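Local coordinates for protein pectinesterase (Aspergillus niger, PDB 5C1E) that hydrolyses the methyl esters of galacturonosyl units in pectin, releasing methanol, and is probably involved in the maceration of plant tissue, at residues K70-T75 against M103-V108; G132-G137 against N153-G158; E173-S178 against N202-A207. All coordinates share one frame; numbering follows the deposited sequence. Where two conformers were deposited one is given.

Contact 1 (K70-T75 against M103-V108)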
ATOM      1  N   LYS A  70       9.437  -8.401   7.653  1.00 16.50           N
ATOM      2  CA  LYS A  70       9.569  -8.587   9.113  1.00 17.81           C
ATOM      3  C   LYS A  70      10.917  -8.194   9.708  1.00 16.64           C
ATOM      4  O   LYS A  70      11.001  -7.925  10.909  1.00 17.35           O
ATOM      5  CB  LYS A  70       9.198 -10.016   9.505  1.00 19.58           C
ATOM      6  CG  LYS A  70       7.687 -10.203   9.444  1.00 21.42           C
ATOM      7  CD  LYS A  70       7.213 -11.631   9.609  1.00 23.75           C
ATOM      8  CE  LYS A  70       5.690 -11.660   9.619  1.00 25.20           C
ATOM      9  NZ  LYS A  70       5.164 -12.883  10.276  1.00 27.71           N
ATOM     10  N   ASP A  71      11.958  -8.181   8.892  1.00 16.20           N
ATOM     11  CA  ASP A  71      13.314  -7.834   9.337  1.00 16.01           C
ATOM     12  C   ASP A  71      13.774  -6.442   8.915  1.00 15.75           C
ATOM     13  O   ASP A  71      14.971  -6.120   9.031  1.00 16.18           O
ATOM     14  CB  ASP A  71      14.317  -8.881   8.826  1.00 17.00           C
ATOM     15  CG  ASP A  71      14.005 -10.281   9.328  1.00 18.26           C
ATOM     16  OD1 ASP A  71      13.485 -10.408  10.447  1.00 19.53           O
ATOM     17  OD2 ASP A  71      14.251 -11.255   8.603  1.00 18.35           O
ATOM     18  N   ASN A  72      12.851  -5.595   8.446  1.00 15.02           N
ATOM     19  CA  ASN A  72      13.247  -4.265   7.996  1.00 14.95           C
ATOM     20  C   ASN A  72      13.860  -3.498   9.179  1.00 15.18           C
ATOM     21  O   ASN A  72      13.392  -3.605  10.332  1.00 15.74           O
ATOM     22  CB  ASN A  72      12.063  -3.481   7.439  1.00 14.85           C
ATOM     23  CG  ASN A  72      11.516  -4.038   6.143  1.00 14.73           C
ATOM     24  OD1 ASN A  72      12.080  -4.934   5.541  1.00 14.43           O
ATOM     25  ND2 ASN A  72      10.409  -3.469   5.697  1.00 15.01           N
ATOM     26  N   VAL A  73      14.916  -2.742   8.894  1.00 15.25           N
ATOM     27  CA  VAL A  73      15.583  -1.914   9.896  1.00 15.01           C
ATOM     28  C   VAL A  73      15.636  -0.446   9.466  1.00 14.86           C
ATOM     29  O   VAL A  73      16.284   0.371  10.128  1.00 15.10           O
ATOM     30  CB  VAL A  73      17.009  -2.424  10.216  1.00 15.60           C
ATOM     31  CG1 VAL A  73      16.937  -3.675  11.082  1.00 15.77           C
ATOM     32  CG2 VAL A  73      17.816  -2.683   8.938  1.00 16.27           C
ATOM     33  N   VAL A  74      14.946  -0.113   8.375  1.00 14.50           N
ATOM     34  CA  VAL A  74      14.856   1.259   7.882  1.00 14.86           C
ATOM     35  C   VAL A  74      13.426   1.735   8.046  1.00 15.44           C
ATOM     36  O   VAL A  74      12.498   1.124   7.511  1.00 14.87           O
ATOM     37  CB  VAL A  74      15.277   1.386   6.414  1.00 15.55           C
ATOM     38  CG1 VAL A  74      15.130   2.827   5.941  1.00 15.44           C
ATOM     39  CG2 VAL A  74      16.712   0.929   6.250  1.00 15.85           C
ATOM     40  N   THR A  75      13.249   2.800   8.820  1.00 15.75           N
ATOM     41  CA  THR A  75      11.938   3.401   8.999  1.00 16.33           C
ATOM     42  C   THR A  75      12.013   4.858   8.579  1.00 15.56           C
ATOM     43  O   THR A  75      12.912   5.582   9.020  1.00 16.84           O
ATOM     44  CB  THR A  75      11.470   3.264  10.461  1.00 16.66           C
ATOM     45  OG1 THR A  75      11.274   1.879  10.757  1.00 16.41           O
ATOM     46  CG2 THR A  75      10.142   3.977  10.677  1.00 17.62           C
ATOM     47  N   MET A 103      10.323   0.133  -4.451  1.00 15.71           N
ATOM     48  CA  MET A 103      10.865   0.249  -3.107  1.00 15.58           C
ATOM     49  C   MET A 103      10.899  -1.143  -2.470  1.00 15.34           C
ATOM     50  O   MET A 103       9.943  -1.916  -2.602  1.00 14.72           O
ATOM     51  CB  MET A 103      10.050   1.242  -2.276  1.00 16.71           C
ATOM     52  CG  MET A 103      10.664   1.544  -0.916  1.00 17.01           C
ATOM     53  SD  MET A 103       9.902   2.971  -0.125  1.00 20.25           S
ATOM     54  CE  MET A 103       8.389   2.286   0.516  1.00 18.99           C
ATOM     55  N   TYR A 104      12.024  -1.463  -1.837  1.00 14.47           N
ATOM     56  CA  TYR A 104      12.262  -2.771  -1.238  1.00 14.69           C
ATOM     57  C   TYR A 104      12.644  -2.625   0.209  1.00 14.23           C
ATOM     58  O   TYR A 104      13.616  -1.929   0.537  1.00 13.38           O
ATOM     59  CB  TYR A 104      13.422  -3.514  -1.931  1.00 15.02           C
ATOM     60  CG  TYR A 104      13.175  -3.938  -3.349  1.00 16.63           C
ATOM     61  CD1 TYR A 104      13.329  -3.032  -4.393  1.00 17.22           C
ATOM     62  CD2 TYR A 104      12.785  -5.253  -3.666  1.00 17.50           C
ATOM     63  CE1 TYR A 104      13.101  -3.407  -5.690  1.00 17.82           C
ATOM     64  CE2 TYR A 104      12.588  -5.638  -4.985  1.00 17.99           C
ATOM     65  CZ  TYR A 104      12.756  -4.701  -5.983  1.00 18.24           C
ATOM     66  OH  TYR A 104      12.547  -5.002  -7.291  1.00 19.23           O
ATOM     67  N   ASN A 105      11.904  -3.315   1.071  1.00 13.95           N
ATOM     68  CA  ASN A 105      12.293  -3.474   2.482  1.00 14.33           C
ATOM     69  C   ASN A 105      12.487  -2.171   3.259  1.00 14.76           C
ATOM     70  O   ASN A 105      13.498  -1.980   3.945  1.00 14.70           O
ATOM     71  CB  ASN A 105      13.545  -4.351   2.557  1.00 14.52           C
ATOM     72  CG  ASN A 105      13.385  -5.629   1.788  1.00 14.37           C
ATOM     73  OD1 ASN A 105      14.060  -5.862   0.780  1.00 15.13           O
ATOM     74  ND2 ASN A 105      12.470  -6.470   2.242  1.00 14.67           N
ATOM     75  N   ILE A 106      11.496  -1.285   3.133  1.00 14.85           N
ATOM     76  CA  ILE A 106      11.469  -0.008   3.854  1.00 15.05           C
ATOM     77  C   ILE A 106      10.139   0.103   4.588  1.00 14.93           C
ATOM     78  O   ILE A 106       9.096  -0.281   4.043  1.00 15.03           O
ATOM     79  CB  ILE A 106      11.710   1.163   2.885  1.00 15.63           C
ATOM     80  CG1 ILE A 106      13.176   1.092   2.416  1.00 16.53           C
ATOM     81  CG2 ILE A 106      11.358   2.490   3.550  1.00 15.48           C
ATOM     82  CD1 ILE A 106      13.784   2.329   1.884  1.00 17.89           C
ATOM     83  N   ASN A 107      10.186   0.579   5.830  1.00 14.18           N
ATOM     84  CA  ASN A 107       8.978   0.911   6.579  1.00 14.45           C
ATOM     85  C   ASN A 107       8.683   2.404   6.422  1.00 14.19           C
ATOM     86  O   ASN A 107       9.592   3.219   6.546  1.00 14.05           O
ATOM     87  CB  ASN A 107       9.136   0.634   8.074  1.00 14.92           C
ATOM     88  CG  ASN A 107       9.497  -0.800   8.373  1.00 14.97           C
ATOM     89  OD1 ASN A 107       9.310  -1.704   7.559  1.00 15.53           O
ATOM     90  ND2 ASN A 107      10.042  -1.011   9.541  1.00 15.88           N
ATOM     91  N   VAL A 108       7.421   2.734   6.176  1.00 13.55           N
ATOM     92  CA  VAL A 108       6.953   4.106   6.108  1.00 14.37           C
ATOM     93  C   VAL A 108       5.799   4.293   7.071  1.00 14.78           C
ATOM     94  O   VAL A 108       4.840   3.508   7.074  1.00 15.03           O
ATOM     95  CB  VAL A 108       6.499   4.506   4.668  1.00 14.20           C
ATOM     96  CG1 VAL A 108       6.046   5.965   4.616  1.00 14.50           C
ATOM     97  CG2 VAL A 108       7.627   4.285   3.675  1.00 14.24           C
TER
HETATM   98  O   HOH W   1      10.819  -3.621  10.901  1.00 22.21           O
HETATM   99  O   HOH W   2      14.998  -2.032   6.164  1.00 15.88           O
HETATM  100  O   HOH W   3       9.356   0.849  12.254  1.00 37.04           O
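The amide nitrogen ND2 of Asn72 is gripped by two carbonyl oxygens: OD1 of Asn107 across the contact, at 2.8 Å, and the backbone O of Gly132, one coil beyond that of Asn107. The first of these bonds is nearly straight (164° at the hydrogen). It lies in the amide plane of Asn72; the two amide planes stand 38° apart, and the donor is tilted from the carbonyl plane of Asn107. Asn72 OD1 rests against Asn105 CB at 3.4 Å, the two amide planes being steeply inclined. The other end of the Asn107 amide, ND2, donates a hydrogen bond to water 1, which in turn donates to Asn72 O, so both ends of this amide are tied to Asn72. Water 2 joins Val73 N to Asn105 O in the same way. One backbone bond, Asn107 N to Val74 O at 2.9 Å, accompanies the parallel bridge of Thr75 with Asn107, while on the buried side Val74 CG1 meets Ile106 CD1 at 4.3 Å. Asn105 lies in the turn between strands 102-104 and 107-110, its side chain bonded to Arg3 and Thr66. Strand 107-110 lies between strands 74-78 and 134-136 in one parallel sheet of the beta-helix.

Contact 2 (G132-G137 against N153-G158)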
ATOM      1  N   GLY A 132       8.164  -6.172   0.237  1.00 15.49           N
ATOM      2  CA  GLY A 132       8.658  -6.323   1.592  1.00 14.71           C
ATOM      3  C   GLY A 132       8.660  -5.047   2.399  1.00 15.03           C
ATOM      4  O   GLY A 132       9.482  -4.901   3.306  1.00 14.78           O
ATOM      5  N   CYS A 133       7.735  -4.126   2.103  1.00 15.49           N
ATOM      6  CA  CYS A 133       7.664  -2.845   2.806  1.00 15.48           C
ATOM      7  C   CYS A 133       6.573  -2.866   3.884  1.00 15.54           C
ATOM      8  O   CYS A 133       5.656  -3.692   3.858  1.00 15.21           O
ATOM      9  CB  CYS A 133       7.366  -1.709   1.814  1.00 15.85           C
ATOM     10  SG  CYS A 133       8.676  -1.398   0.624  1.00 16.55           S
ATOM     11  N   GLN A 134       6.678  -1.949   4.830  1.00 15.97           N
ATOM     12  CA  GLN A 134       5.586  -1.717   5.770  1.00 16.19           C
ATOM     13  C   GLN A 134       5.032  -0.318   5.617  1.00 16.57           C
ATOM     14  O   GLN A 134       5.786   0.649   5.426  1.00 16.32           O
ATOM     15  CB  GLN A 134       6.039  -1.916   7.214  1.00 17.31           C
ATOM     16  CG  GLN A 134       6.708  -3.259   7.489  1.00 19.20           C
ATOM     17  CD  GLN A 134       6.983  -3.476   8.968  1.00 23.21           C
ATOM     18  OE1 GLN A 134       6.097  -3.227   9.805  1.00 25.34           O
ATOM     19  NE2 GLN A 134       8.196  -3.974   9.312  1.00 21.92           N
ATOM     20  N   PHE A 135       3.713  -0.210   5.761  1.00 15.43           N
ATOM     21  CA  PHE A 135       3.042   1.062   5.735  1.00 15.74           C
ATOM     22  C   PHE A 135       2.112   1.110   6.928  1.00 15.10           C
ATOM     23  O   PHE A 135       1.206   0.279   7.045  1.00 15.17           O
ATOM     24  CB  PHE A 135       2.264   1.251   4.427  1.00 16.00           C
ATOM     25  CG  PHE A 135       3.053   0.923   3.210  1.00 16.35           C
ATOM     26  CD1 PHE A 135       3.813   1.902   2.595  1.00 17.11           C
ATOM     27  CD2 PHE A 135       3.029  -0.344   2.669  1.00 16.94           C
ATOM     28  CE1 PHE A 135       4.555   1.613   1.469  1.00 16.50           C
ATOM     29  CE2 PHE A 135       3.760  -0.634   1.533  1.00 17.02           C
ATOM     30  CZ  PHE A 135       4.527   0.348   0.942  1.00 16.98           C
ATOM     31  N   SER A 136       2.328   2.093   7.800  0.50 14.82           N
ATOM     32  CA  SER A 136       1.630   2.168   9.079  0.50 14.65           C
ATOM     33  C   SER A 136       0.985   3.525   9.342  0.50 14.94           C
ATOM     34  O   SER A 136       1.599   4.579   9.134  0.50 14.78           O
ATOM     35  CB  SER A 136       2.598   1.830  10.213  0.50 14.57           C
ATOM     36  OG  SER A 136       3.043   0.490  10.104  0.50 13.76           O
ATOM     37  N   GLY A 137      -0.271   3.472   9.780  1.00 14.99           N
ATOM     38  CA  GLY A 137      -1.024   4.655  10.203  1.00 14.59           C
ATOM     39  C   GLY A 137      -2.292   4.212  10.893  1.00 14.41           C
ATOM     40  O   GLY A 137      -2.329   3.114  11.454  1.00 14.19           O
ATOM     41  N   ASN A 153       4.249  -8.987  -0.497  1.00 15.29           N
ATOM     42  CA  ASN A 153       4.883  -9.298   0.795  1.00 16.43           C
ATOM     43  C   ASN A 153       5.085  -8.071   1.665  1.00 15.87           C
ATOM     44  O   ASN A 153       6.086  -7.940   2.388  1.00 15.80           O
ATOM     45  CB  ASN A 153       6.186 -10.068   0.588  1.00 17.06           C
ATOM     46  CG  ASN A 153       5.929 -11.479   0.124  1.00 19.07           C
ATOM     47  OD1 ASN A 153       5.818 -12.387   0.934  1.00 19.00           O
ATOM     48  ND2 ASN A 153       5.761 -11.658  -1.188  1.00 20.68           N
ATOM     49  N   CYS A 154       4.092  -7.187   1.612  1.00 15.72           N
ATOM     50  CA  CYS A 154       4.088  -5.987   2.403  1.00 15.21           C
ATOM     51  C   CYS A 154       3.150  -6.147   3.598  1.00 15.67           C
ATOM     52  O   CYS A 154       2.335  -7.080   3.664  1.00 15.31           O
ATOM     53  CB  CYS A 154       3.648  -4.778   1.568  1.00 15.70           C
ATOM     54  SG  CYS A 154       4.799  -4.297   0.243  1.00 15.96           S
ATOM     55  N   MET A 155       3.290  -5.223   4.541  1.00 14.48           N
ATOM     56  CA  MET A 155       2.418  -5.140   5.689  1.00 15.71           C
ATOM     57  C   MET A 155       1.764  -3.776   5.611  1.00 15.03           C
ATOM     58  O   MET A 155       2.468  -2.756   5.612  1.00 14.41           O
ATOM     59  CB  MET A 155       3.243  -5.292   6.964  1.00 16.51           C
ATOM     60  CG  MET A 155       2.463  -5.588   8.236  1.00 17.05           C
ATOM     61  SD  MET A 155       1.429  -4.249   8.848  1.00 18.20           S
ATOM     62  CE  MET A 155       2.626  -2.932   9.130  1.00 17.95           C
ATOM     63  N   ILE A 156       0.431  -3.754   5.518  1.00 15.11           N
ATOM     64  CA  ILE A 156      -0.333  -2.495   5.477  1.00 15.02           C
ATOM     65  C   ILE A 156      -1.228  -2.448   6.708  1.00 14.70           C
ATOM     66  O   ILE A 156      -2.117  -3.300   6.874  1.00 13.84           O
ATOM     67  CB  ILE A 156      -1.177  -2.337   4.189  1.00 15.69           C
ATOM     68  CG1 ILE A 156      -0.290  -2.438   2.961  1.00 16.26           C
ATOM     69  CG2 ILE A 156      -1.831  -0.953   4.136  1.00 15.68           C
ATOM     70  CD1 ILE A 156      -0.347  -3.777   2.296  1.00 17.91           C
ATOM     71  N   GLU A 157      -1.003  -1.432   7.544  1.00 14.92           N
ATOM     72  CA  GLU A 157      -1.707  -1.321   8.823  1.00 15.65           C
ATOM     73  C   GLU A 157      -2.470  -0.025   8.967  1.00 15.56           C
ATOM     74  O   GLU A 157      -1.961   1.064   8.654  1.00 14.13           O
ATOM     75  CB  GLU A 157      -0.727  -1.451   9.989  1.00 16.92           C
ATOM     76  CG  GLU A 157      -1.416  -1.521  11.343  1.00 18.45           C
ATOM     77  CD  GLU A 157      -0.515  -1.937  12.495  1.00 19.56           C
ATOM     78  OE1 GLU A 157      -1.048  -2.114  13.606  1.00 20.39           O
ATOM     79  OE2 GLU A 157       0.706  -2.072  12.318  1.00 20.67           O
ATOM     80  N   GLY A 158      -3.684  -0.155   9.503  1.00 15.18           N
ATOM     81  CA  GLY A 158      -4.536   0.968   9.817  1.00 14.99           C
ATOM     82  C   GLY A 158      -5.903   0.503  10.270  1.00 15.19           C
ATOM     83  O   GLY A 158      -6.114  -0.681  10.572  1.00 15.37           O
TER
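Phe135 and Ile156 lie side by side on the inward face of two parallel strands, both side chains pointing the same way, with Phe135 CD2 3.9 Å from Ile156 CG1. Cys154 SG sits at the edge of the same ring, 4.0 Å from Phe135 CE2; the line from the ring centre to the sulfur lies 79° off the normal, a sulfur-aromatic contact made near the ring plane. That sulfur also accepts a long hydrogen bond from Cys133 N (3.5 Å, 156° at the hydrogen). Cys154 SG stands beside its own backbone N (chi1 -67°), which brings it to Cys133 N, where a carbonyl would serve in a regular ladder. On the other face Met155 and Gln134 cross obliquely. The Met155 chain is bent at chi2 and chi3, and its methyl CE ends 3.5 Å from Gln134 OE1. Between the two faces runs a parallel ladder pairing successive coils of the beta-helix, in which Phe135 bonds through both its N, to Met155 O, and its O, from Glu157 N. At the far end Gly137 N meets Glu157 O from above the carbonyl plane, the longest of the N-H to O bonds at 3.1 Å. These strands, 134-136 and 155-158, are flanked by 107-110 and 175-178 in the same sheet, and the inward face packs on Leu142 of strand 142-146 and Met103 of strand 102-104.

Contact 3 (E173-S178 against N202-A207)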
ATOM      1  N   GLU A 173       0.190 -11.557  -1.439  1.00 18.07           N
ATOM      2  CA  GLU A 173       0.887 -12.108  -0.274  1.00 19.43           C
ATOM      3  C   GLU A 173       1.239 -11.032   0.765  1.00 18.25           C
ATOM      4  O   GLU A 173       2.329 -11.053   1.324  1.00 17.88           O
ATOM      5  CB  GLU A 173       2.155 -12.841  -0.710  1.00 21.10           C
ATOM      6  CG  GLU A 173       1.898 -14.058  -1.576  1.00 23.72           C
ATOM      7  CD  GLU A 173       3.166 -14.663  -2.188  1.00 27.33           C
ATOM      8  OE1 GLU A 173       4.306 -14.253  -1.869  1.00 28.15           O
ATOM      9  OE2 GLU A 173       3.011 -15.574  -3.027  1.00 32.14           O
ATOM     10  N   CYS A 174       0.308 -10.110   1.016  1.00 17.42           N
ATOM     11  CA  CYS A 174       0.499  -9.066   2.007  1.00 16.42           C
ATOM     12  C   CYS A 174      -0.227  -9.401   3.292  1.00 16.49           C
ATOM     13  O   CYS A 174      -1.251 -10.112   3.289  1.00 15.23           O
ATOM     14  CB  CYS A 174      -0.019  -7.724   1.495  1.00 16.46           C
ATOM     15  SG  CYS A 174       0.905  -7.039   0.109  1.00 17.10           S
ATOM     16  N   ASP A 175       0.294  -8.864   4.390  1.00 16.27           N
ATOM     17  CA  ASP A 175      -0.425  -8.884   5.648  1.00 17.34           C
ATOM     18  C   ASP A 175      -1.131  -7.554   5.762  1.00 16.84           C
ATOM     19  O   ASP A 175      -0.498  -6.502   5.735  1.00 15.92           O
ATOM     20  CB  ASP A 175       0.521  -9.126   6.835  1.00 18.40           C
ATOM     21  CG  ASP A 175       0.994 -10.581   6.928  1.00 20.12           C
ATOM     22  OD1 ASP A 175       0.271 -11.503   6.499  1.00 21.33           O
ATOM     23  OD2 ASP A 175       2.105 -10.798   7.432  1.00 21.21           O
ATOM     24  N   ILE A 176      -2.457  -7.609   5.862  1.00 16.33           N
ATOM     25  CA  ILE A 176      -3.278  -6.431   5.968  1.00 15.72           C
ATOM     26  C   ILE A 176      -3.839  -6.452   7.384  1.00 15.83           C
ATOM     27  O   ILE A 176      -4.609  -7.352   7.750  1.00 15.11           O
ATOM     28  CB  ILE A 176      -4.348  -6.427   4.866  1.00 16.28           C
ATOM     29  CG1 ILE A 176      -3.672  -6.293   3.502  1.00 15.98           C
ATOM     30  CG2 ILE A 176      -5.385  -5.342   5.103  1.00 16.08           C
ATOM     31  CD1 ILE A 176      -4.571  -6.566   2.318  1.00 16.44           C
ATOM     32  N   VAL A 177      -3.407  -5.476   8.180  1.00 15.12           N
ATOM     33  CA  VAL A 177      -3.511  -5.522   9.637  1.00 15.33           C
ATOM     34  C   VAL A 177      -4.344  -4.355  10.152  1.00 15.53           C
ATOM     35  O   VAL A 177      -3.927  -3.212  10.045  1.00 14.94           O
ATOM     36  CB  VAL A 177      -2.115  -5.476  10.282  1.00 15.57           C
ATOM     37  CG1 VAL A 177      -2.206  -5.625  11.801  1.00 16.38           C
ATOM     38  CG2 VAL A 177      -1.215  -6.565   9.686  1.00 15.97           C
ATOM     39  N   SER A 178      -5.517  -4.639  10.712  1.00 15.66           N
ATOM     40  CA  SER A 178      -6.371  -3.587  11.272  1.00 15.71           C
ATOM     41  C   SER A 178      -6.020  -3.300  12.734  1.00 16.45           C
ATOM     42  O   SER A 178      -5.978  -4.229  13.564  1.00 16.86           O
ATOM     43  CB  SER A 178      -7.868  -3.960  11.180  1.00 16.30           C
ATOM     44  OG  SER A 178      -8.399  -3.768   9.880  1.00 16.23           O
ATOM     45  N   ASN A 202      -4.213 -13.703  -2.222  1.00 18.10           N
ATOM     46  CA  ASN A 202      -3.354 -14.492  -1.325  1.00 19.63           C
ATOM     47  C   ASN A 202      -2.795 -13.639  -0.187  1.00 19.27           C
ATOM     48  O   ASN A 202      -1.623 -13.744   0.177  1.00 18.74           O
ATOM     49  CB  ASN A 202      -2.226 -15.169  -2.134  1.00 21.09           C
ATOM     50  CG  ASN A 202      -2.725 -16.331  -2.985  1.00 24.98           C
ATOM     51  OD1 ASN A 202      -2.966 -16.204  -4.201  1.00 27.47           O
ATOM     52  ND2 ASN A 202      -2.875 -17.480  -2.352  1.00 26.48           N
ATOM     53  N   CYS A 203      -3.635 -12.767   0.365  1.00 18.85           N
ATOM     54  CA  CYS A 203      -3.241 -11.956   1.502  1.00 18.34           C
ATOM     55  C   CYS A 203      -3.790 -12.540   2.797  1.00 18.47           C
ATOM     56  O   CYS A 203      -4.595 -13.475   2.795  1.00 18.46           O
ATOM     57  CB  CYS A 203      -3.706 -10.508   1.322  1.00 18.20           C
ATOM     58  SG  CYS A 203      -2.921  -9.656  -0.077  1.00 18.01           S
ATOM     59  N   ASN A 204      -3.323 -11.978   3.895  0.50 18.71           N
ATOM     60  CA  ASN A 204      -3.764 -12.346   5.216  0.50 19.02           C
ATOM     61  C   ASN A 204      -4.310 -11.113   5.918  0.50 18.20           C
ATOM     62  O   ASN A 204      -3.576 -10.147   6.159  0.50 17.73           O
ATOM     63  CB  ASN A 204      -2.604 -12.909   6.012  0.50 20.13           C
ATOM     64  CG  ASN A 204      -3.044 -13.446   7.346  0.50 21.29           C
ATOM     65  OD1 ASN A 204      -4.068 -14.141   7.441  0.50 22.46           O
ATOM     66  ND2 ASN A 204      -2.287 -13.137   8.387  0.50 21.78           N
ATOM     67  N   ILE A 205      -5.602 -11.142   6.221  1.00 17.34           N
ATOM     68  CA  ILE A 205      -6.284 -10.006   6.862  1.00 16.72           C
ATOM     69  C   ILE A 205      -6.492 -10.375   8.346  1.00 17.34           C
ATOM     70  O   ILE A 205      -7.110 -11.388   8.647  1.00 16.51           O
ATOM     71  CB  ILE A 205      -7.646  -9.716   6.177  1.00 15.91           C
ATOM     72  CG1 ILE A 205      -7.487  -9.055   4.799  1.00 15.44           C
ATOM     73  CG2 ILE A 205      -8.472  -8.753   7.020  1.00 16.18           C
ATOM     74  CD1 ILE A 205      -6.685  -9.833   3.787  1.00 15.61           C
ATOM     75  N   LYS A 206      -5.979  -9.560   9.256  1.00 18.14           N
ATOM     76  CA  LYS A 206      -6.052  -9.879  10.687  1.00 20.26           C
ATOM     77  C   LYS A 206      -5.958  -8.622  11.552  1.00 19.56           C
ATOM     78  O   LYS A 206      -5.570  -7.561  11.072  1.00 18.36           O
ATOM     79  CB  LYS A 206      -4.924 -10.848  11.067  1.00 22.72           C
ATOM     80  CG  LYS A 206      -3.533 -10.326  10.717  1.00 26.32           C
ATOM     81  CD  LYS A 206      -2.436 -11.214  11.293  1.00 30.49           C
ATOM     82  CE  LYS A 206      -1.120 -11.060  10.549  1.00 32.52           C
ATOM     83  NZ  LYS A 206      -0.315  -9.930  11.075  1.00 35.30           N
ATOM     84  N   ALA A 207      -6.322  -8.760  12.825  1.00 19.29           N
ATOM     85  CA  ALA A 207      -6.153  -7.690  13.806  1.00 19.05           C
ATOM     86  C   ALA A 207      -4.687  -7.500  14.185  1.00 18.90           C
ATOM     87  O   ALA A 207      -3.884  -8.440  14.148  1.00 18.51           O
ATOM     88  CB  ALA A 207      -6.953  -7.997  15.067  1.00 19.50           C
TER
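Ile176 and Ile205 form the tight side of this contact, lying side by side and pointing the same way, with Ile176 CB 4.1 Å from Ile205 CG1 and the tip CD1 of Ile176 4.2 Å from Cys203 CB. Both isoleucines also rest on Ile184 of strand 182-187. Next to them, Cys203 SG accepts a hydrogen bond from Cys174 N (3.4 Å, 159° at the hydrogen), while Cys174 CB packs 3.8 Å from the same sulfur. Such inward stacking of like residues from successive coils is characteristic of the right-handed parallel beta-helix of pectin methylesterases, and here four backbone bonds, from Asn204 N to Cys174 O through Ser178 N to Lys206 O, pair the coils in register. The opposite face, with partly exposed Asp175, Asn204 and Lys206 beside buried Val177, is more open to solvent. Asp175 OD1 approaches Asn204 CB at 3.2 Å, and its other oxygen, OD2, is bonded to Tyr69 OH. The Lys206 chain runs beside Val177, and a bend at chi4 (86°) sets NZ 3.8 Å from Val177 CG2. NZ remains 4.5 Å from Asp175 OD2, too far for a salt bridge, although their opposite charges would probably attract. Near the exposed turn, Glu173 OE1 bonds to Asn153.

In the fold
All three contacts join successive coils within one parallel sheet, and all are partly buried; exposed residues, Glu173 and Asn202, take part in contact 3 but none in contacts 1 and 2. Contacts 2 and 3 have full ladders and a cysteine sulfur taking a backbone N-H, and bury more surface (472 and 546 Å²) than contact 1 (356 Å²). Contact 1 has one bridge and relies on asparagine amides and waters. The centre of contact 2 is about 7 Å from the chain centre, against 13 and 12 Å for those of contacts 1 and 3. Backbone bonds from 107-110 to 134-136 and from 155-158 to 175-178 connect them in series.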